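Local structure of ancylostoma secreted protein 1 (Necator americanus, 3NT8) at residues N45-R50 / G125-A130; Y336-S341 / T346-R351. The protein is probably associated with the transition of infective hookworm larvae to parasitism, and is a secreted protein built from two CAP-family regions. One frame throughout, in Å; residues are numbered along the deposited sequence.

Contact 1: residues N45-R50 / G125-A130; sequences NNARRR and GWWSGA
Ala-47 sets its methyl group squarely on the six-membered ring of Trp-127, and this one CH-pi contact dominates the meeting of helix 34-52 with helix 119-127. The CB of Ala-47 stands 3.5 Å from the centroid of that ring, only 10° off its normal. All six carbons lie at similar range, from Trp-127 CZ2 at 3.5 Å to Trp-127 CE3 at 3.9 Å from Ala-47 CB. Relative to the whole indole the methyl is displaced toward the outer rim, over the benzene half. Trp-127 reaches the helix because its CG is anti to the backbone N (chi1 -169°), which sends the ring out across the gap; the nearest CA atoms, those of Ala-47 and Trp-127, remain 8.5 Å apart. The helix backbone adds a little: Ala-47 O comes 3.6 Å from Trp-127 CZ2. Phe-149 meets the indole edge-to-face, and Met-152 and Val-153 of helix 147-153 also touch it.

Away from this tight patch the fit is looser. Arg-50 is directed from its CA toward segment 125-130, but even its CB stays 6.2 Å from Trp-127 CZ2; the side chain is exposed to solvent. The two residues are joined indirectly: one carboxylate oxygen of Glu-56 accepts the Trp-127 NE1 hydrogen bond, while the other forms a salt bridge with Arg-50. With no hydrogen bond directly between the segments, the chemistry implies an apolar union between two helices of the first CAP region, its indole N-H satisfied by a shared acid.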
loop_
_atom_site.group_PDB
_atom_site.type_symbol
_atom_site.label_atom_id
_atom_site.label_comp_id
_atom_site.label_asym_id
_atom_site.label_seq_id
_atom_site.Cartn_x
_atom_site.Cartn_y
_atom_site.Cartn_z
ATOM N N ASN A 45 -4.218 -14.085 14.221
ATOM C CA ASN A 45 -4.936 -14.853 13.190
ATOM C C ASN A 45 -6.375 -15.195 13.512
ATOM O O ASN A 45 -7.196 -15.321 12.610
ATOM C CB ASN A 45 -4.194 -16.132 12.878
ATOM C CG ASN A 45 -2.936 -15.862 12.169
ATOM O OD1 ASN A 45 -2.884 -14.952 11.337
ATOM N ND2 ASN A 45 -1.886 -16.623 12.492
ATOM N N ASN A 46 -6.664 -15.399 14.783
ATOM C CA ASN A 46 -8.029 -15.634 15.193
ATOM C C ASN A 46 -8.879 -14.384 14.988
ATOM O O ASN A 46 -10.051 -14.496 14.594
ATOM C CB ASN A 46 -8.116 -16.090 16.669
ATOM C CG ASN A 46 -7.491 -17.458 16.861
ATOM O OD1 ASN A 46 -7.529 -18.260 15.944
ATOM N ND2 ASN A 46 -6.911 -17.722 18.024
ATOM N N ALA A 47 -8.319 -13.228 15.329
ATOM C CA ALA A 47 -8.998 -11.960 15.171
ATOM C C ALA A 47 -9.094 -11.586 13.698
ATOM O O ALA A 47 -10.135 -11.067 13.260
ATOM C CB ALA A 47 -8.294 -10.793 15.995
ATOM N N ARG A 48 -8.056 -11.877 12.936
ATOM C CA ARG A 48 -8.168 -11.631 11.469
ATOM C C ARG A 48 -9.268 -12.476 10.767
ATOM O O ARG A 48 -9.919 -11.995 9.811
ATOM C CB ARG A 48 -6.807 -11.757 10.762
ATOM C CG ARG A 48 -5.792 -10.683 11.202
ATOM C CD ARG A 48 -4.285 -10.977 10.890
ATOM N NE ARG A 48 -4.050 -10.900 9.465
ATOM C CZ ARG A 48 -3.735 -9.787 8.801
ATOM N NH1 ARG A 48 -3.498 -8.625 9.467
ATOM N NH2 ARG A 48 -3.603 -9.865 7.491
ATOM N N ARG A 49 -9.463 -13.707 11.243
ATOM C CA ARG A 49 -10.368 -14.679 10.650
ATOM C C ARG A 49 -11.785 -14.293 11.010
ATOM O O ARG A 49 -12.655 -14.426 10.176
ATOM C CB ARG A 49 -10.058 -16.098 11.122
ATOM C CG ARG A 49 -10.934 -17.176 10.491
ATOM C CD ARG A 49 -10.520 -18.537 10.991
ATOM N NE ARG A 49 -9.548 -19.134 10.071
ATOM C CZ ARG A 49 -8.289 -19.453 10.377
ATOM N NH1 ARG A 49 -7.796 -19.251 11.588
ATOM N NH2 ARG A 49 -7.524 -19.998 9.458
ATOM N N ARG A 50 -11.987 -13.829 12.256
ATOM C CA ARG A 50 -13.238 -13.252 12.668
ATOM C C ARG A 50 -13.686 -12.110 11.799
ATOM O O ARG A 50 -14.875 -12.017 11.513
ATOM C CB ARG A 50 -13.268 -12.856 14.138
ATOM C CG ARG A 50 -13.259 -14.023 15.107
ATOM C CD ARG A 50 -13.483 -13.555 16.501
ATOM N NE ARG A 50 -14.805 -12.940 16.750
ATOM C CZ ARG A 50 -15.985 -13.577 16.970
ATOM N NH1 ARG A 50 -16.106 -14.908 16.916
ATOM N NH2 ARG A 50 -17.102 -12.864 17.234
ATOM N N GLY A 125 -6.133 -4.742 24.029
ATOM C CA GLY A 125 -6.079 -3.271 24.106
ATOM C C GLY A 125 -5.785 -2.614 22.733
ATOM O O GLY A 125 -6.431 -1.613 22.362
ATOM N N TRP A 126 -4.844 -3.175 21.992
ATOM C CA TRP A 126 -4.587 -2.765 20.582
ATOM C C TRP A 126 -5.799 -2.962 19.709
ATOM O O TRP A 126 -6.187 -2.075 18.956
ATOM C CB TRP A 126 -3.391 -3.521 19.985
ATOM C CG TRP A 126 -2.094 -3.166 20.574
ATOM C CD1 TRP A 126 -1.792 -1.998 21.275
ATOM C CD2 TRP A 126 -0.863 -3.907 20.509
ATOM N NE1 TRP A 126 -0.476 -2.020 21.646
ATOM C CE2 TRP A 126 0.110 -3.182 21.228
ATOM C CE3 TRP A 126 -0.490 -5.102 19.925
ATOM C CZ2 TRP A 126 1.441 -3.604 21.364
ATOM C CZ3 TRP A 126 0.835 -5.536 20.091
ATOM C CH2 TRP A 126 1.774 -4.788 20.811
ATOM N N TRP A 127 -6.390 -4.145 19.846
ATOM C CA TRP A 127 -7.505 -4.566 19.044
ATOM C C TRP A 127 -8.819 -3.737 19.301
ATOM O O TRP A 127 -9.643 -3.596 18.378
ATOM C CB TRP A 127 -7.716 -6.108 19.237
ATOM C CG TRP A 127 -8.731 -6.687 18.179
ATOM C CD1 TRP A 127 -10.071 -6.897 18.353
ATOM C CD2 TRP A 127 -8.458 -6.991 16.791
ATOM N NE1 TRP A 127 -10.635 -7.372 17.192
ATOM C CE2 TRP A 127 -9.674 -7.418 16.210
ATOM C CE3 TRP A 127 -7.295 -6.976 15.997
ATOM C CZ2 TRP A 127 -9.761 -7.830 14.897
ATOM C CZ3 TRP A 127 -7.380 -7.380 14.689
ATOM C CH2 TRP A 127 -8.608 -7.792 14.140
ATOM N N SER A 128 -8.961 -3.119 20.487
ATOM C CA SER A 128 -10.210 -2.562 20.953
ATOM C C SER A 128 -10.499 -1.240 20.233
ATOM O O SER A 128 -11.530 -0.636 20.452
ATOM C CB SER A 128 -10.275 -2.420 22.513
ATOM O OG SER A 128 -9.281 -1.536 23.035
ATOM N N GLY A 129 -9.533 -0.799 19.411
ATOM C CA GLY A 129 -9.652 0.372 18.571
ATOM C C GLY A 129 -10.981 0.408 17.821
ATOM O O GLY A 129 -11.686 1.411 17.857
ATOM N N ALA A 130 -11.338 -0.716 17.200
ATOM C CA ALA A 130 -12.436 -0.772 16.281
ATOM C C ALA A 130 -13.766 -0.815 16.985
ATOM O O ALA A 130 -14.735 -0.227 16.503
ATOM C CB ALA A 130 -12.282 -1.956 15.429
#

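Contact 2: residues Y336-S341 / T346-R351; sequences YGVGPS and TALWNR
The carbonyl oxygens of Tyr-336 and Gly-337 sit at the edge of the Arg-351 guanidinium, tilted somewhat out of its plane, while CD2 of Leu-348 covers one face, 3.5 Å above its centre. A third carbonyl, that of Leu-348, lies at the edge in the plane, bonded on a lone pair by Arg-351 NE at 2.9 Å. The two bonds across the contact are more bent. Arg-351 NH2 meets Gly-337 O at 2.9 Å in the carbonyl plane, whereas Arg-351 NH1 approaches Tyr-336 O at 3.0 Å from well above the carbonyl plane, with an N-H...O angle of 141°. A bend at chi3 (-54°) folds the arginine back over its own segment, so that NE can reach Leu-348 O while the terminal nitrogens face the loop.

The other methyl of Leu-348 is turned to the loop: CD1 lies 3.4 Å from Val-338 O and, more loosely, 4.4 Å from Val-338 CG1. The loop has a second polar partner: the carboxylate of Asp-259 accepts hydrogen bonds from the backbone N of Val-338 and of Gly-339. Gly-337, with its positive phi, is where the chain leaves helical geometry after helix 332-335. The chemistry implies that a single arginine, fixed by three backbone oxygens, ties the short helix 346-349 to the loop preceding it, and the three carbonyl dipoles are likely to offset part of its positive charge.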
loop_
_atom_site.group_PDB
_atom_site.type_symbol
_atom_site.label_atom_id
_atom_site.label_comp_id
_atom_site.label_asym_id
_atom_site.label_seq_id
_atom_site.Cartn_x
_atom_site.Cartn_y
_atom_site.Cartn_z
ATOM N N TYR A 336 -10.484 14.781 -4.072
ATOM C CA TYR A 336 -10.597 16.189 -4.345
ATOM C C TYR A 336 -11.454 16.515 -5.547
ATOM O O TYR A 336 -12.271 17.400 -5.475
ATOM C CB TYR A 336 -9.187 16.828 -4.486
ATOM C CG TYR A 336 -8.233 16.529 -3.310
ATOM C CD1 TYR A 336 -8.521 16.958 -2.011
ATOM C CD2 TYR A 336 -7.035 15.856 -3.511
ATOM C CE1 TYR A 336 -7.625 16.702 -0.911
ATOM C CE2 TYR A 336 -6.115 15.603 -2.426
ATOM C CZ TYR A 336 -6.434 16.033 -1.128
ATOM O OH TYR A 336 -5.577 15.813 -0.041
ATOM N N GLY A 337 -11.237 15.811 -6.649
ATOM C CA GLY A 337 -12.132 15.838 -7.768
ATOM C C GLY A 337 -11.608 16.659 -8.929
ATOM O O GLY A 337 -10.755 17.511 -8.751
ATOM N N VAL A 338 -12.177 16.410 -10.103
ATOM C CA VAL A 338 -11.885 17.147 -11.333
ATOM C C VAL A 338 -13.157 17.827 -11.909
ATOM O O VAL A 338 -13.131 19.009 -12.258
ATOM C CB VAL A 338 -11.268 16.243 -12.405
ATOM C CG1 VAL A 338 -11.244 16.958 -13.746
ATOM C CG2 VAL A 338 -9.810 15.833 -11.997
ATOM N N GLY A 339 -14.239 17.065 -12.040
ATOM C CA GLY A 339 -15.502 17.580 -12.576
ATOM C C GLY A 339 -15.736 17.062 -14.006
ATOM O O GLY A 339 -14.843 16.474 -14.572
ATOM N N PRO A 340 -16.945 17.260 -14.565
ATOM C CA PRO A 340 -17.350 16.716 -15.842
ATOM C C PRO A 340 -16.667 17.382 -17.050
ATOM O O PRO A 340 -16.613 16.779 -18.110
ATOM C CB PRO A 340 -18.894 16.990 -15.859
ATOM C CG PRO A 340 -19.073 18.119 -14.904
ATOM C CD PRO A 340 -18.100 17.830 -13.840
ATOM N N SER A 341 -16.185 18.613 -16.932
ATOM C CA SER A 341 -15.447 19.237 -18.074
ATOM C C SER A 341 -14.101 18.516 -18.253
ATOM O O SER A 341 -13.506 18.540 -19.360
ATOM C CB SER A 341 -15.167 20.761 -17.858
ATOM O OG SER A 341 -14.252 21.010 -16.795
ATOM N N THR A 346 -6.331 26.174 -13.466
ATOM C CA THR A 346 -5.586 26.817 -12.400
ATOM C C THR A 346 -6.516 26.964 -11.191
ATOM O O THR A 346 -6.048 26.882 -10.066
ATOM C CB THR A 346 -4.898 28.189 -12.851
ATOM O OG1 THR A 346 -5.885 29.160 -13.191
ATOM C CG2 THR A 346 -4.032 27.971 -14.080
ATOM N N ALA A 347 -7.827 27.124 -11.431
ATOM C CA ALA A 347 -8.839 27.167 -10.371
ATOM C C ALA A 347 -8.904 25.875 -9.535
ATOM O O ALA A 347 -9.000 25.956 -8.285
ATOM C CB ALA A 347 -10.223 27.524 -10.926
ATOM N N LEU A 348 -8.863 24.711 -10.204
ATOM C CA LEU A 348 -8.800 23.407 -9.487
ATOM C C LEU A 348 -7.444 23.137 -8.869
ATOM O O LEU A 348 -7.344 22.441 -7.859
ATOM C CB LEU A 348 -9.112 22.222 -10.404
ATOM C CG LEU A 348 -10.533 21.952 -10.850
ATOM C CD1 LEU A 348 -10.404 20.928 -11.930
ATOM C CD2 LEU A 348 -11.424 21.416 -9.766
ATOM N N TRP A 349 -6.400 23.622 -9.526
ATOM C CA TRP A 349 -5.008 23.466 -9.046
ATOM C C TRP A 349 -4.806 24.227 -7.723
ATOM O O TRP A 349 -4.307 23.676 -6.718
ATOM C CB TRP A 349 -4.017 24.011 -10.088
ATOM C CG TRP A 349 -2.596 23.642 -9.777
ATOM C CD1 TRP A 349 -1.764 24.264 -8.880
ATOM C CD2 TRP A 349 -1.848 22.543 -10.335
ATOM N NE1 TRP A 349 -0.550 23.629 -8.855
ATOM C CE2 TRP A 349 -0.572 22.568 -9.734
ATOM C CE3 TRP A 349 -2.145 21.532 -11.260
ATOM C CZ2 TRP A 349 0.420 21.632 -10.041
ATOM C CZ3 TRP A 349 -1.163 20.621 -11.570
ATOM C CH2 TRP A 349 0.102 20.673 -10.961
ATOM N N ASN A 350 -5.229 25.487 -7.716
ATOM C CA ASN A 350 -4.924 26.365 -6.615
ATOM C C ASN A 350 -5.844 26.178 -5.410
ATOM O O ASN A 350 -5.864 27.009 -4.496
ATOM C CB ASN A 350 -4.928 27.806 -7.116
ATOM C CG ASN A 350 -3.878 28.042 -8.167
ATOM O OD1 ASN A 350 -2.795 27.427 -8.148
ATOM N ND2 ASN A 350 -4.172 28.951 -9.090
ATOM N N ARG A 351 -6.607 25.084 -5.414
ATOM C CA ARG A 351 -7.523 24.806 -4.311
ATOM C C ARG A 351 -6.711 24.575 -3.042
ATOM O O ARG A 351 -5.678 23.915 -3.064
ATOM C CB ARG A 351 -8.440 23.608 -4.617
ATOM C CG ARG A 351 -9.709 23.965 -5.371
ATOM C CD ARG A 351 -10.519 22.719 -5.709
ATOM N NE ARG A 351 -9.722 21.712 -6.423
ATOM C CZ ARG A 351 -10.151 20.470 -6.664
ATOM N NH1 ARG A 351 -11.373 20.103 -6.284
ATOM N NH2 ARG A 351 -9.391 19.594 -7.315
#

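The two contacts lie in different CAP-family regions of the chain, with centres about 40 Å apart and nearest atoms about 24 Å apart, and they share no helix or loop. Contact 1 is the more buried and brings together elements distant in sequence, on segments 75 residues apart at their closest ends. Contact 2 is partly buried, farther from the centre of the chain, and local, closing a short excursion between neighbouring segments. Chemistry follows place: apolar packing on an aromatic face carries the interior contact, whereas charged side-chain hydrogen bonds to backbone oxygens carry the peripheral one, where the segment 336-341 has no regular helix or strand.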